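Local coordinates for cytidylate kinase-like family protein (Eubacterium ventriosum, PDB 3FDI), which is of unknown function but belongs to the cytidylate kinase-like family of P-loop proteins and so probably transfers phosphate from a nucleoside triphosphate, at residues I11-G16 against V102-C107; H20-K25 against V183-A188; I119-L124 against Y174-K179. All blocks are in the same frame, centred on the assembly; numbering follows the deposited sequence.

Contact 1 of 3, residues I11-G16 against V102-C107; sequences IGREFG and VIVGRC. With SO4 (sulfate ion), chain F; SO4 (sulfate ion), chain G.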
ATOM      1  N   ILE B  11     -12.770  13.213  13.434  1.00 35.84           N
ATOM      2  CA  ILE B  11     -13.501  12.082  12.908  1.00 35.47           C
ATOM      3  C   ILE B  11     -13.142  11.926  11.484  1.00 35.17           C
ATOM      4  O   ILE B  11     -13.238  12.898  10.710  1.00 35.14           O
ATOM      5  CB  ILE B  11     -15.005  12.308  13.005  1.00 36.00           C
ATOM      6  CG1 ILE B  11     -15.481  12.067  14.430  1.00 38.83           C
ATOM      7  CG2 ILE B  11     -15.772  11.327  12.082  1.00 34.94           C
ATOM      8  CD1 ILE B  11     -16.743  12.671  14.678  1.00 44.85           C
ATOM      9  N   GLY B  12     -12.737  10.719  11.137  1.00 34.65           N
ATOM     10  CA  GLY B  12     -12.651  10.263   9.768  1.00 34.64           C
ATOM     11  C   GLY B  12     -13.745   9.240   9.517  1.00 35.06           C
ATOM     12  O   GLY B  12     -14.397   8.772  10.437  1.00 34.09           O
ATOM     13  N   ARG B  13     -13.936   8.857   8.263  1.00 35.79           N
ATOM     14  CA  ARG B  13     -15.076   8.063   7.904  1.00 36.97           C
ATOM     15  C   ARG B  13     -15.062   7.599   6.427  1.00 37.04           C
ATOM     16  O   ARG B  13     -14.530   8.297   5.529  1.00 37.86           O
ATOM     17  CB  ARG B  13     -16.378   8.858   8.171  1.00 38.18           C
ATOM     18  CG  ARG B  13     -16.879   9.674   6.940  1.00 40.69           C
ATOM     19  CD  ARG B  13     -16.815  11.206   6.969  1.00 44.87           C
ATOM     20  NE  ARG B  13     -15.546  11.747   6.564  1.00 46.70           N
ATOM     21  CZ  ARG B  13     -15.319  12.872   5.875  1.00 45.61           C
ATOM     22  NH1 ARG B  13     -16.288  13.655   5.440  1.00 44.34           N
ATOM     23  NH2 ARG B  13     -14.046  13.221   5.621  1.00 45.57           N
ATOM     24  N   GLU B  14     -15.654   6.427   6.204  1.00 36.62           N
ATOM     25  CA  GLU B  14     -16.018   5.962   4.872  1.00 36.46           C
ATOM     26  C   GLU B  14     -17.340   6.604   4.510  1.00 36.61           C
ATOM     27  O   GLU B  14     -18.217   6.781   5.375  1.00 36.31           O
ATOM     28  CB  GLU B  14     -16.246   4.453   4.852  1.00 36.53           C
ATOM     29  CG  GLU B  14     -15.108   3.666   5.337  1.00 36.10           C
ATOM     30  CD  GLU B  14     -15.360   2.169   5.269  1.00 37.97           C
ATOM     31  OE1 GLU B  14     -16.515   1.733   5.504  1.00 38.67           O
ATOM     32  OE2 GLU B  14     -14.385   1.427   5.025  1.00 40.81           O
ATOM     33  N   PHE B  15     -17.505   6.886   3.223  1.00 36.81           N
ATOM     34  CA  PHE B  15     -18.705   7.494   2.715  1.00 36.10           C
ATOM     35  C   PHE B  15     -19.846   6.530   2.896  1.00 36.62           C
ATOM     36  O   PHE B  15     -19.711   5.330   2.586  1.00 36.78           O
ATOM     37  CB  PHE B  15     -18.549   7.762   1.252  1.00 36.68           C
ATOM     38  CG  PHE B  15     -19.699   8.535   0.658  1.00 37.29           C
ATOM     39  CD1 PHE B  15     -19.836   9.902   0.928  1.00 36.63           C
ATOM     40  CD2 PHE B  15     -20.633   7.911  -0.171  1.00 35.23           C
ATOM     41  CE1 PHE B  15     -20.881  10.634   0.379  1.00 35.24           C
ATOM     42  CE2 PHE B  15     -21.668   8.653  -0.746  1.00 36.05           C
ATOM     43  CZ  PHE B  15     -21.790  10.007  -0.480  1.00 34.70           C
ATOM     44  N   GLY B  16     -20.947   7.050   3.427  1.00 35.41           N
ATOM     45  CA  GLY B  16     -22.089   6.237   3.759  1.00 35.10           C
ATOM     46  C   GLY B  16     -22.101   5.501   5.099  1.00 34.45           C
ATOM     47  O   GLY B  16     -23.055   4.775   5.370  1.00 34.11           O
ATOM     48  N   VAL B 102     -15.638  19.416  17.351  1.00 35.61           N
ATOM     49  CA  VAL B 102     -15.598  18.221  16.544  1.00 35.00           C
ATOM     50  C   VAL B 102     -15.204  18.683  15.148  1.00 34.76           C
ATOM     51  O   VAL B 102     -15.707  19.696  14.641  1.00 34.09           O
ATOM     52  CB  VAL B 102     -16.973  17.518  16.477  1.00 35.06           C
ATOM     53  CG1 VAL B 102     -16.887  16.313  15.574  1.00 33.95           C
ATOM     54  CG2 VAL B 102     -17.477  17.117  17.886  1.00 33.29           C
ATOM     55  N   ILE B 103     -14.279  17.958  14.535  1.00 33.73           N
ATOM     56  CA  ILE B 103     -13.878  18.256  13.183  1.00 34.65           C
ATOM     57  C   ILE B 103     -13.894  16.948  12.380  1.00 34.83           C
ATOM     58  O   ILE B 103     -13.338  15.940  12.798  1.00 33.72           O
ATOM     59  CB  ILE B 103     -12.513  19.025  13.144  1.00 34.75           C
ATOM     60  CG1 ILE B 103     -12.046  19.335  11.713  1.00 36.49           C
ATOM     61  CG2 ILE B 103     -11.437  18.281  13.885  1.00 33.58           C
ATOM     62  CD1 ILE B 103     -12.926  20.224  10.948  1.00 40.48           C
ATOM     63  N   VAL B 104     -14.582  16.979  11.256  1.00 34.55           N
ATOM     64  CA  VAL B 104     -14.652  15.845  10.364  1.00 34.42           C
ATOM     65  C   VAL B 104     -13.616  16.057   9.277  1.00 33.99           C
ATOM     66  O   VAL B 104     -13.565  17.132   8.662  1.00 33.82           O
ATOM     67  CB  VAL B 104     -16.044  15.761   9.726  1.00 34.83           C
ATOM     68  CG1 VAL B 104     -16.065  14.688   8.641  1.00 33.40           C
ATOM     69  CG2 VAL B 104     -17.116  15.481  10.820  1.00 33.45           C
ATOM     70  N   GLY B 105     -12.790  15.049   9.037  1.00 33.41           N
ATOM     71  CA  GLY B 105     -11.892  15.066   7.924  1.00 33.79           C
ATOM     72  C   GLY B 105     -10.829  16.108   8.106  1.00 34.70           C
ATOM     73  O   GLY B 105     -10.420  16.382   9.249  1.00 32.29           O
ATOM     74  N   ARG B 106     -10.371  16.665   6.979  1.00 34.68           N
ATOM     75  CA  ARG B 106      -9.428  17.782   6.956  1.00 35.95           C
ATOM     76  C   ARG B 106      -8.067  17.509   7.614  1.00 36.62           C
ATOM     77  O   ARG B 106      -7.387  18.431   8.084  1.00 38.13           O
ATOM     78  CB  ARG B 106     -10.087  19.021   7.586  1.00 36.78           C
ATOM     79  CG  ARG B 106     -11.436  19.471   6.905  1.00 39.54           C
ATOM     80  CD  ARG B 106     -11.202  20.156   5.548  1.00 41.52           C
ATOM     81  NE  ARG B 106     -11.168  19.206   4.468  1.00 43.12           N
ATOM     82  CZ  ARG B 106     -10.862  19.477   3.200  1.00 47.40           C
ATOM     83  NH1 ARG B 106     -10.547  20.713   2.819  1.00 51.59           N
ATOM     84  NH2 ARG B 106     -10.879  18.494   2.296  1.00 48.69           N
ATOM     85  N   CYS B 107      -7.654  16.251   7.634  1.00 37.34           N
ATOM     86  CA  CYS B 107      -6.407  15.824   8.213  1.00 37.28           C
ATOM     87  C   CYS B 107      -6.304  16.192   9.681  1.00 37.44           C
ATOM     88  O   CYS B 107      -5.197  16.342  10.201  1.00 36.83           O
ATOM     89  CB  CYS B 107      -5.245  16.429   7.436  1.00 37.95           C
ATOM     90  SG  CYS B 107      -5.288  15.943   5.676  1.00 41.39           S
TER
HETATM   91  S   SO4 F2005     -13.050  16.021   3.903  1.00 52.28           S
HETATM   92  O1  SO4 F2005     -12.328  16.964   4.743  1.00 51.02           O
HETATM   93  O2  SO4 F2005     -12.456  14.715   4.215  1.00 51.58           O
HETATM   94  O3  SO4 F2005     -14.478  16.076   4.166  1.00 49.16           O
HETATM   95  O4  SO4 F2005     -12.846  16.419   2.488  1.00 55.59           O
HETATM   96  S   SO4 G2006     -21.223   9.620   6.003  1.00 47.52           S
HETATM   97  O1  SO4 G2006     -21.284  10.874   6.761  1.00 47.44           O
HETATM   98  O2  SO4 G2006     -21.018   9.848   4.575  1.00 42.90           O
HETATM   99  O3  SO4 G2006     -20.032   8.973   6.593  1.00 45.66           O
HETATM  100  O4  SO4 G2006     -22.483   8.853   6.252  1.00 43.74           O
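Ile11 and Val104 pair as neighbours in parallel strands, and two backbone hydrogen bonds fix the register. Ile11 N donates to Ile103 O at 2.9 Å. Gly105 N donates to Ile11 O at 2.8 Å, and both bonds are nearly straight. Val104 CA also lies close to Ile11 O, as a CA-H...O contact.

The apolar contacts lie on the face that carries Ile11 and Val104. Ile11 CD1 meets Val102 CG1 at 3.8 Å. Helix 19-30 covers this face, with Ala23 against Ile11 and Val104.

Strands 8-13 and 101-104 are central neighbours in the parallel sheet of a P-loop NTPase fold. Strand 8-13 runs into the loop that leads to helix 19-30. Gly16 N in this loop donates to a sulfate at 3.0 Å, and Gly18, Gly19 and His20 bind the same ion through their backbone N-H groups. This is consistent with a P-loop phosphate site.

The charged contacts lie at the C-terminal ends of the strands. The Arg13 chain bends at chi2 (-111°) and again at chi3. Its guanidinium lies across Val104, with CG1 3.3 Å above the plane and over its centre. A second sulfate sits at the guanidinium edge, where Arg13 NH2 donates to O2 at 2.6 Å. Arg106 holds this ion from the other segment: its backbone N and NE both donate to O1. Arg106 NH2 donates to O4. Gly105 has positive phi, and a CB there would clash with Arg13 NH2 and with this sulfate.

Contact 2 of 3, residues H20-K25 against V183-A188; sequences HLVAKK and VDVDTA. With SO4 (sulfate ion), chain G.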
ATOM      1  N   HIS B  20     -20.868  11.333   9.630  1.00 34.98           N
ATOM      2  CA  HIS B  20     -21.434  12.662   9.935  1.00 35.54           C
ATOM      3  C   HIS B  20     -22.428  12.593  11.087  1.00 35.47           C
ATOM      4  O   HIS B  20     -22.418  13.447  11.914  1.00 36.17           O
ATOM      5  CB  HIS B  20     -22.121  13.279   8.734  1.00 35.80           C
ATOM      6  CG  HIS B  20     -22.850  14.559   9.042  1.00 38.88           C
ATOM      7  ND1 HIS B  20     -22.222  15.790   9.083  1.00 40.73           N
ATOM      8  CD2 HIS B  20     -24.158  14.793   9.336  1.00 42.55           C
ATOM      9  CE1 HIS B  20     -23.104  16.719   9.404  1.00 43.03           C
ATOM     10  NE2 HIS B  20     -24.288  16.142   9.557  1.00 43.86           N
ATOM     11  N   LEU B  21     -23.302  11.594  11.125  1.00 35.85           N
ATOM     12  CA  LEU B  21     -24.293  11.492  12.188  1.00 35.93           C
ATOM     13  C   LEU B  21     -23.624  11.284  13.524  1.00 35.67           C
ATOM     14  O   LEU B  21     -24.045  11.835  14.508  1.00 36.00           O
ATOM     15  CB  LEU B  21     -25.237  10.309  11.967  1.00 35.99           C
ATOM     16  CG  LEU B  21     -26.158  10.291  10.756  1.00 37.63           C
ATOM     17  CD1 LEU B  21     -27.226   9.162  10.859  1.00 36.57           C
ATOM     18  CD2 LEU B  21     -26.854  11.670  10.585  1.00 39.16           C
ATOM     19  N   VAL B  22     -22.575  10.463  13.570  1.00 36.07           N
ATOM     20  CA  VAL B  22     -21.811  10.291  14.819  1.00 34.58           C
ATOM     21  C   VAL B  22     -21.159  11.623  15.230  1.00 34.96           C
ATOM     22  O   VAL B  22     -21.210  12.037  16.406  1.00 33.94           O
ATOM     23  CB  VAL B  22     -20.777   9.188  14.675  1.00 34.62           C
ATOM     24  CG1 VAL B  22     -19.895   9.094  15.910  1.00 33.33           C
ATOM     25  CG2 VAL B  22     -21.446   7.851  14.387  1.00 33.82           C
ATOM     26  N   ALA B  23     -20.531  12.295  14.276  1.00 35.70           N
ATOM     27  CA  ALA B  23     -19.878  13.592  14.567  1.00 36.76           C
ATOM     28  C   ALA B  23     -20.904  14.581  15.173  1.00 38.55           C
ATOM     29  O   ALA B  23     -20.680  15.181  16.230  1.00 39.34           O
ATOM     30  CB  ALA B  23     -19.250  14.141  13.349  1.00 35.33           C
ATOM     31  N   LYS B  24     -22.050  14.714  14.515  1.00 39.95           N
ATOM     32  CA  LYS B  24     -23.182  15.510  15.033  1.00 40.78           C
ATOM     33  C   LYS B  24     -23.649  15.091  16.420  1.00 40.99           C
ATOM     34  O   LYS B  24     -23.770  15.917  17.311  1.00 41.06           O
ATOM     35  CB  LYS B  24     -24.357  15.396  14.045  1.00 41.16           C
ATOM     36  CG  LYS B  24     -25.459  16.413  14.198  1.00 41.24           C
ATOM     37  CD  LYS B  24     -26.078  16.658  12.811  1.00 43.96           C
ATOM     38  CE  LYS B  24     -27.469  17.326  12.833  1.00 46.53           C
ATOM     39  NZ  LYS B  24     -28.584  16.319  12.743  1.00 48.73           N
ATOM     40  N   LYS B  25     -23.915  13.805  16.609  1.00 41.68           N
ATOM     41  CA  LYS B  25     -24.314  13.306  17.922  1.00 42.57           C
ATOM     42  C   LYS B  25     -23.291  13.611  19.018  1.00 41.97           C
ATOM     43  O   LYS B  25     -23.656  14.078  20.088  1.00 43.09           O
ATOM     44  CB  LYS B  25     -24.671  11.813  17.860  1.00 43.59           C
ATOM     45  CG  LYS B  25     -25.980  11.600  17.075  1.00 45.31           C
ATOM     46  CD  LYS B  25     -26.336  10.143  16.770  1.00 48.73           C
ATOM     47  CE  LYS B  25     -27.871  10.031  16.524  1.00 49.90           C
ATOM     48  NZ  LYS B  25     -28.355   8.660  16.176  1.00 52.38           N
ATOM     49  N   VAL B 183     -23.748  -2.863  14.760  1.00 42.94           N
ATOM     50  CA  VAL B 183     -24.221  -1.889  15.742  1.00 41.64           C
ATOM     51  C   VAL B 183     -24.613  -0.589  15.060  1.00 41.81           C
ATOM     52  O   VAL B 183     -24.123  -0.294  13.958  1.00 41.14           O
ATOM     53  CB  VAL B 183     -23.172  -1.556  16.783  1.00 41.84           C
ATOM     54  CG1 VAL B 183     -22.824  -2.814  17.609  1.00 41.17           C
ATOM     55  CG2 VAL B 183     -21.901  -0.913  16.106  1.00 41.04           C
ATOM     56  N   ASP B 184     -25.499   0.179  15.709  1.00 41.27           N
ATOM     57  CA  ASP B 184     -26.065   1.414  15.115  1.00 41.82           C
ATOM     58  C   ASP B 184     -25.236   2.632  15.503  1.00 41.23           C
ATOM     59  O   ASP B 184     -24.264   2.498  16.285  1.00 42.43           O
ATOM     60  CB  ASP B 184     -27.557   1.605  15.513  1.00 41.54           C
ATOM     61  CG  ASP B 184     -27.757   1.850  17.012  1.00 43.05           C
ATOM     62  OD1 ASP B 184     -26.808   2.224  17.732  1.00 46.85           O
ATOM     63  OD2 ASP B 184     -28.883   1.637  17.503  1.00 48.93           O
ATOM     64  N   VAL B 185     -25.636   3.803  14.991  1.00 40.39           N
ATOM     65  CA  VAL B 185     -24.927   5.078  15.207  1.00 40.65           C
ATOM     66  C   VAL B 185     -24.906   5.513  16.678  1.00 40.75           C
ATOM     67  O   VAL B 185     -23.941   6.102  17.150  1.00 40.20           O
ATOM     68  CB  VAL B 185     -25.542   6.235  14.307  1.00 40.78           C
ATOM     69  CG1 VAL B 185     -24.832   7.576  14.545  1.00 39.57           C
ATOM     70  CG2 VAL B 185     -25.438   5.860  12.842  1.00 40.32           C
ATOM     71  N   ASP B 186     -26.001   5.253  17.387  1.00 41.61           N
ATOM     72  CA  ASP B 186     -26.051   5.529  18.815  1.00 41.84           C
ATOM     73  C   ASP B 186     -25.069   4.705  19.613  1.00 41.65           C
ATOM     74  O   ASP B 186     -24.529   5.210  20.573  1.00 41.26           O
ATOM     75  CB  ASP B 186     -27.449   5.358  19.356  1.00 42.25           C
ATOM     76  CG  ASP B 186     -28.238   6.631  19.272  1.00 44.04           C
ATOM     77  OD1 ASP B 186     -28.855   7.011  20.262  1.00 48.13           O
ATOM     78  OD2 ASP B 186     -28.194   7.296  18.231  1.00 46.75           O
ATOM     79  N   THR B 187     -24.804   3.463  19.198  1.00 41.46           N
ATOM     80  CA  THR B 187     -23.904   2.602  19.935  1.00 41.05           C
ATOM     81  C   THR B 187     -22.449   3.043  19.733  1.00 40.92           C
ATOM     82  O   THR B 187     -21.701   3.089  20.692  1.00 40.76           O
ATOM     83  CB  THR B 187     -24.068   1.120  19.560  1.00 41.42           C
ATOM     84  OG1 THR B 187     -25.349   0.637  20.006  1.00 43.16           O
ATOM     85  CG2 THR B 187     -22.967   0.265  20.223  1.00 41.55           C
ATOM     86  N   ALA B 188     -22.081   3.364  18.483  1.00 40.41           N
ATOM     87  CA  ALA B 188     -20.774   3.938  18.142  1.00 39.59           C
ATOM     88  C   ALA B 188     -20.526   5.268  18.863  1.00 38.72           C
ATOM     89  O   ALA B 188     -19.475   5.492  19.409  1.00 39.04           O
ATOM     90  CB  ALA B 188     -20.661   4.116  16.618  1.00 38.70           C
TER
HETATM   91  S   SO4 G2006     -21.223   9.620   6.003  1.00 47.52           S
HETATM   92  O1  SO4 G2006     -21.284  10.874   6.761  1.00 47.44           O
HETATM   93  O2  SO4 G2006     -21.018   9.848   4.575  1.00 42.90           O
HETATM   94  O3  SO4 G2006     -20.032   8.973   6.593  1.00 45.66           O
HETATM   95  O4  SO4 G2006     -22.483   8.853   6.252  1.00 43.74           O
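Lys25 reaches from helix 19-30 across Val185 to Asp186 at the start of helix 185-197. Its CB points toward the second helix. CG stands anti to the carbonyl carbon (chi1 -70°), and the chain is extended from there. CD meets Val185 CG1 at 3.7 Å, the two side chains crossing at about a right angle. CE comes to 3.2 Å from Asp186 OD2. NZ ends on the same OD2 in a salt bridge; the modelled 2.5 Å between NZ and OD2 is very short, so its exact length is doubtful. The CB of Asp186 points away from helix 19-30, but its carboxylate comes back to meet the lysine.

Val185 CG1 is the centre of the apolar part. Besides Lys25 CD it touches Leu21 CB and, tightly, Val22 CG2 at 3.4 Å. Ala188 CB lies farther from Val22 CG2, at 4.4 Å. Asp184 caps the second helix: its OD1 accepts from Thr187 N at 2.8 Å.

At the other end of the segment, His20 N donates to the sulfate that Gly16 also binds. Helix 19-30 packs against the first turn of helix 185-197. On the sheet side, Ile180 of strand 176-180 touches Val22, Val185 and Ala188, while Ala23 touches strands 34-35 and 101-104.

Contact 3 of 3, residues I119-L124 against Y174-K179; sequences ISAFIL and YDICIK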
ATOM      1  N   ILE B 119      -8.805  13.449  20.630  1.00 39.87           N
ATOM      2  CA  ILE B 119      -9.095  12.036  20.357  1.00 38.96           C
ATOM      3  C   ILE B 119      -9.464  11.921  18.908  1.00 37.06           C
ATOM      4  O   ILE B 119     -10.083  12.830  18.361  1.00 35.80           O
ATOM      5  CB  ILE B 119     -10.295  11.632  21.178  1.00 39.75           C
ATOM      6  CG1 ILE B 119     -10.025  11.959  22.650  1.00 42.73           C
ATOM      7  CG2 ILE B 119     -10.562  10.213  21.002  1.00 41.00           C
ATOM      8  CD1 ILE B 119     -10.564  13.423  23.142  1.00 46.84           C
ATOM      9  N   SER B 120      -9.169  10.791  18.291  1.00 36.17           N
ATOM     10  CA  SER B 120      -9.642  10.553  16.941  1.00 36.01           C
ATOM     11  C   SER B 120     -10.311   9.217  16.771  1.00 35.33           C
ATOM     12  O   SER B 120      -9.947   8.237  17.376  1.00 35.27           O
ATOM     13  CB  SER B 120      -8.498  10.653  15.942  1.00 35.93           C
ATOM     14  OG  SER B 120      -7.504   9.705  16.265  1.00 39.51           O
ATOM     15  N   ALA B 121     -11.253   9.171  15.851  1.00 35.06           N
ATOM     16  CA  ALA B 121     -12.093   8.013  15.661  1.00 33.92           C
ATOM     17  C   ALA B 121     -12.339   7.922  14.172  1.00 34.89           C
ATOM     18  O   ALA B 121     -12.576   8.969  13.494  1.00 34.33           O
ATOM     19  CB  ALA B 121     -13.413   8.175  16.475  1.00 31.58           C
ATOM     20  N   PHE B 122     -12.223   6.706  13.632  1.00 34.88           N
ATOM     21  CA  PHE B 122     -12.587   6.456  12.233  1.00 34.87           C
ATOM     22  C   PHE B 122     -13.857   5.614  12.194  1.00 35.41           C
ATOM     23  O   PHE B 122     -13.906   4.562  12.798  1.00 36.40           O
ATOM     24  CB  PHE B 122     -11.428   5.801  11.504  1.00 35.71           C
ATOM     25  CG  PHE B 122     -11.662   5.636  10.013  1.00 33.86           C
ATOM     26  CD1 PHE B 122     -11.958   4.385   9.483  1.00 30.63           C
ATOM     27  CD2 PHE B 122     -11.500   6.715   9.166  1.00 33.42           C
ATOM     28  CE1 PHE B 122     -12.222   4.225   8.171  1.00 37.39           C
ATOM     29  CE2 PHE B 122     -11.742   6.576   7.797  1.00 34.53           C
ATOM     30  CZ  PHE B 122     -12.117   5.357   7.282  1.00 35.07           C
ATOM     31  N   ILE B 123     -14.874   6.077  11.454  1.00 35.25           N
ATOM     32  CA  ILE B 123     -16.158   5.394  11.326  1.00 33.34           C
ATOM     33  C   ILE B 123     -16.255   4.691   9.978  1.00 34.39           C
ATOM     34  O   ILE B 123     -15.938   5.256   8.939  1.00 35.00           O
ATOM     35  CB  ILE B 123     -17.273   6.357  11.468  1.00 33.07           C
ATOM     36  CG1 ILE B 123     -17.021   7.221  12.702  1.00 29.76           C
ATOM     37  CG2 ILE B 123     -18.651   5.638  11.568  1.00 30.24           C
ATOM     38  CD1 ILE B 123     -17.249   6.390  14.044  1.00 24.50           C
ATOM     39  N   LEU B 124     -16.645   3.424  10.016  1.00 34.35           N
ATOM     40  CA  LEU B 124     -16.760   2.631   8.840  1.00 35.09           C
ATOM     41  C   LEU B 124     -18.077   1.886   8.918  1.00 36.33           C
ATOM     42  O   LEU B 124     -18.821   2.028   9.891  1.00 34.84           O
ATOM     43  CB  LEU B 124     -15.552   1.716   8.680  1.00 34.26           C
ATOM     44  CG  LEU B 124     -15.059   0.736   9.729  1.00 35.66           C
ATOM     45  CD1 LEU B 124     -14.151  -0.358   9.020  1.00 35.93           C
ATOM     46  CD2 LEU B 124     -14.338   1.351  10.946  1.00 34.45           C
ATOM     47  N   TYR B 174      -5.623   6.212  14.089  1.00 35.06           N
ATOM     48  CA  TYR B 174      -6.666   6.686  14.991  1.00 34.47           C
ATOM     49  C   TYR B 174      -6.612   6.043  16.403  1.00 36.08           C
ATOM     50  O   TYR B 174      -6.009   5.024  16.603  1.00 34.40           O
ATOM     51  CB  TYR B 174      -8.039   6.398  14.354  1.00 34.50           C
ATOM     52  CG  TYR B 174      -8.132   6.817  12.880  1.00 34.43           C
ATOM     53  CD1 TYR B 174      -7.833   5.909  11.896  1.00 35.20           C
ATOM     54  CD2 TYR B 174      -8.435   8.115  12.494  1.00 35.49           C
ATOM     55  CE1 TYR B 174      -7.834   6.216  10.557  1.00 33.71           C
ATOM     56  CE2 TYR B 174      -8.498   8.466  11.093  1.00 33.97           C
ATOM     57  CZ  TYR B 174      -8.193   7.483  10.146  1.00 36.40           C
ATOM     58  OH  TYR B 174      -8.214   7.663   8.773  1.00 34.69           O
ATOM     59  N   ASP B 175      -7.268   6.674  17.365  1.00 36.89           N
ATOM     60  CA  ASP B 175      -7.507   6.079  18.663  1.00 37.57           C
ATOM     61  C   ASP B 175      -8.573   5.030  18.722  1.00 37.92           C
ATOM     62  O   ASP B 175      -8.451   4.060  19.507  1.00 38.60           O
ATOM     63  CB  ASP B 175      -7.914   7.174  19.647  1.00 37.92           C
ATOM     64  CG  ASP B 175      -6.803   8.187  19.842  1.00 37.26           C
ATOM     65  OD1 ASP B 175      -5.642   7.750  19.918  1.00 39.04           O
ATOM     66  OD2 ASP B 175      -7.066   9.393  19.870  1.00 36.87           O
ATOM     67  N   ILE B 176      -9.629   5.241  17.947  1.00 38.52           N
ATOM     68  CA  ILE B 176     -10.755   4.324  17.833  1.00 38.66           C
ATOM     69  C   ILE B 176     -11.214   4.159  16.394  1.00 38.18           C
ATOM     70  O   ILE B 176     -11.267   5.113  15.674  1.00 39.29           O
ATOM     71  CB  ILE B 176     -11.989   4.865  18.533  1.00 39.23           C
ATOM     72  CG1 ILE B 176     -11.651   5.477  19.865  1.00 41.95           C
ATOM     73  CG2 ILE B 176     -12.971   3.745  18.752  1.00 40.98           C
ATOM     74  CD1 ILE B 176     -12.800   6.230  20.480  1.00 41.06           C
ATOM     75  N   CYS B 177     -11.624   2.959  15.997  1.00 38.59           N
ATOM     76  CA  CYS B 177     -12.342   2.716  14.757  1.00 36.87           C
ATOM     77  C   CYS B 177     -13.520   1.884  15.107  1.00 37.80           C
ATOM     78  O   CYS B 177     -13.362   0.913  15.865  1.00 37.81           O
ATOM     79  CB  CYS B 177     -11.498   1.903  13.813  1.00 36.80           C
ATOM     80  SG  CYS B 177      -9.913   2.707  13.376  1.00 38.77           S
ATOM     81  N   ILE B 178     -14.686   2.206  14.546  1.00 37.19           N
ATOM     82  CA  ILE B 178     -15.916   1.475  14.843  1.00 38.09           C
ATOM     83  C   ILE B 178     -16.689   1.235  13.551  1.00 38.43           C
ATOM     84  O   ILE B 178     -16.924   2.197  12.763  1.00 40.27           O
ATOM     85  CB  ILE B 178     -16.779   2.234  15.858  1.00 37.95           C
ATOM     86  CG1 ILE B 178     -15.949   2.547  17.113  1.00 38.57           C
ATOM     87  CG2 ILE B 178     -17.935   1.368  16.296  1.00 36.03           C
ATOM     88  CD1 ILE B 178     -16.662   3.443  18.137  1.00 34.09           C
ATOM     89  N   LYS B 179     -16.999  -0.025  13.277  1.00 37.47           N
ATOM     90  CA  LYS B 179     -17.754  -0.405  12.053  1.00 38.12           C
ATOM     91  C   LYS B 179     -19.215  -0.420  12.386  1.00 37.97           C
ATOM     92  O   LYS B 179     -19.630  -1.136  13.309  1.00 38.45           O
ATOM     93  CB  LYS B 179     -17.351  -1.793  11.515  1.00 38.34           C
ATOM     94  CG  LYS B 179     -18.058  -2.214  10.210  1.00 37.74           C
ATOM     95  CD  LYS B 179     -17.493  -3.528   9.665  1.00 38.26           C
ATOM     96  CE  LYS B 179     -16.008  -3.390   9.188  1.00 39.03           C
ATOM     97  NZ  LYS B 179     -15.432  -4.684   8.734  1.00 35.97           N
TER
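Phe122 and Tyr174 form the tight part of this contact. Phe122 CB sits over the centre of the Tyr174 ring, 3.5 Å from the centroid, a CH-pi contact. The two rings make an offset stack with planes at 30°. Phe122 CG is anti to its backbone N (chi1 -174°), which places it near Tyr174 CE1 and CZ. Phe122 CD2 comes to 3.5 Å from Tyr174 CZ. Tyr174 OH is hydrogen-bonded to Gly169 N, and Trp168 meets the Phe122 ring edge-to-face. An alanine in place of Tyr174 would probably leave Phe122 CB, CG and CD2 without this cover, and Gly169 N without its mate.

Strands 118-125 and 176-180 run parallel. Backbone bonds from Ser120 to Leu124 join them; Phe122 N donates to Ile176 O at 2.8 Å. On the face of Ala121 and Ile123, helix 185-197 packs on Ala121 and Ile176. Phe122 and Cys177 share the other face, with Phe122 CB 3.9 Å from Cys177 SG.

The looser part is at Lys179, which is partly exposed. Its CE touches Leu124 CD1 at 3.6 Å, but the amine turns off from strand 118-125, and NZ bonds to Arg172 O of the second subunit.

Asp175 holds the start of the pairing. Its OD2 accepts from Ser120 N at 3.0 Å, on the anti side and 29° out of the carboxylate plane. Asp175 N in turn donates to Ser120 OG. The same OD2 forms a salt bridge with Lys182 of the second subunit, so this buried charge is probably balanced in part across the interface. The polar ends of Asp175 and Lys179 tie a largely apolar strand pair to the second subunit.

Contacts 1 and 3 hold the same parallel sheet, in which strands 8-13 and 118-125 are neighbours: Gly12 N and O probably bond to Ala121 O and Ile123 N. Contact 3 is the most buried. Contact 1 is close to the chain centre but ends at strand tips and loops that hold sulfate ions, probably from the crystallisation liquor. Contact 2 lies farther out, between helices, with a salt bridge at its rim. It meets contact 1 through helix 19-30, which follows strand 8-13 in the chain. It touches contact 3 through Ala188 and Ile178. Backbone bonds dominate in the sheet and side chains between the helices. All three reach the second subunit, contact 3 most broadly and contact 1 at Glu14.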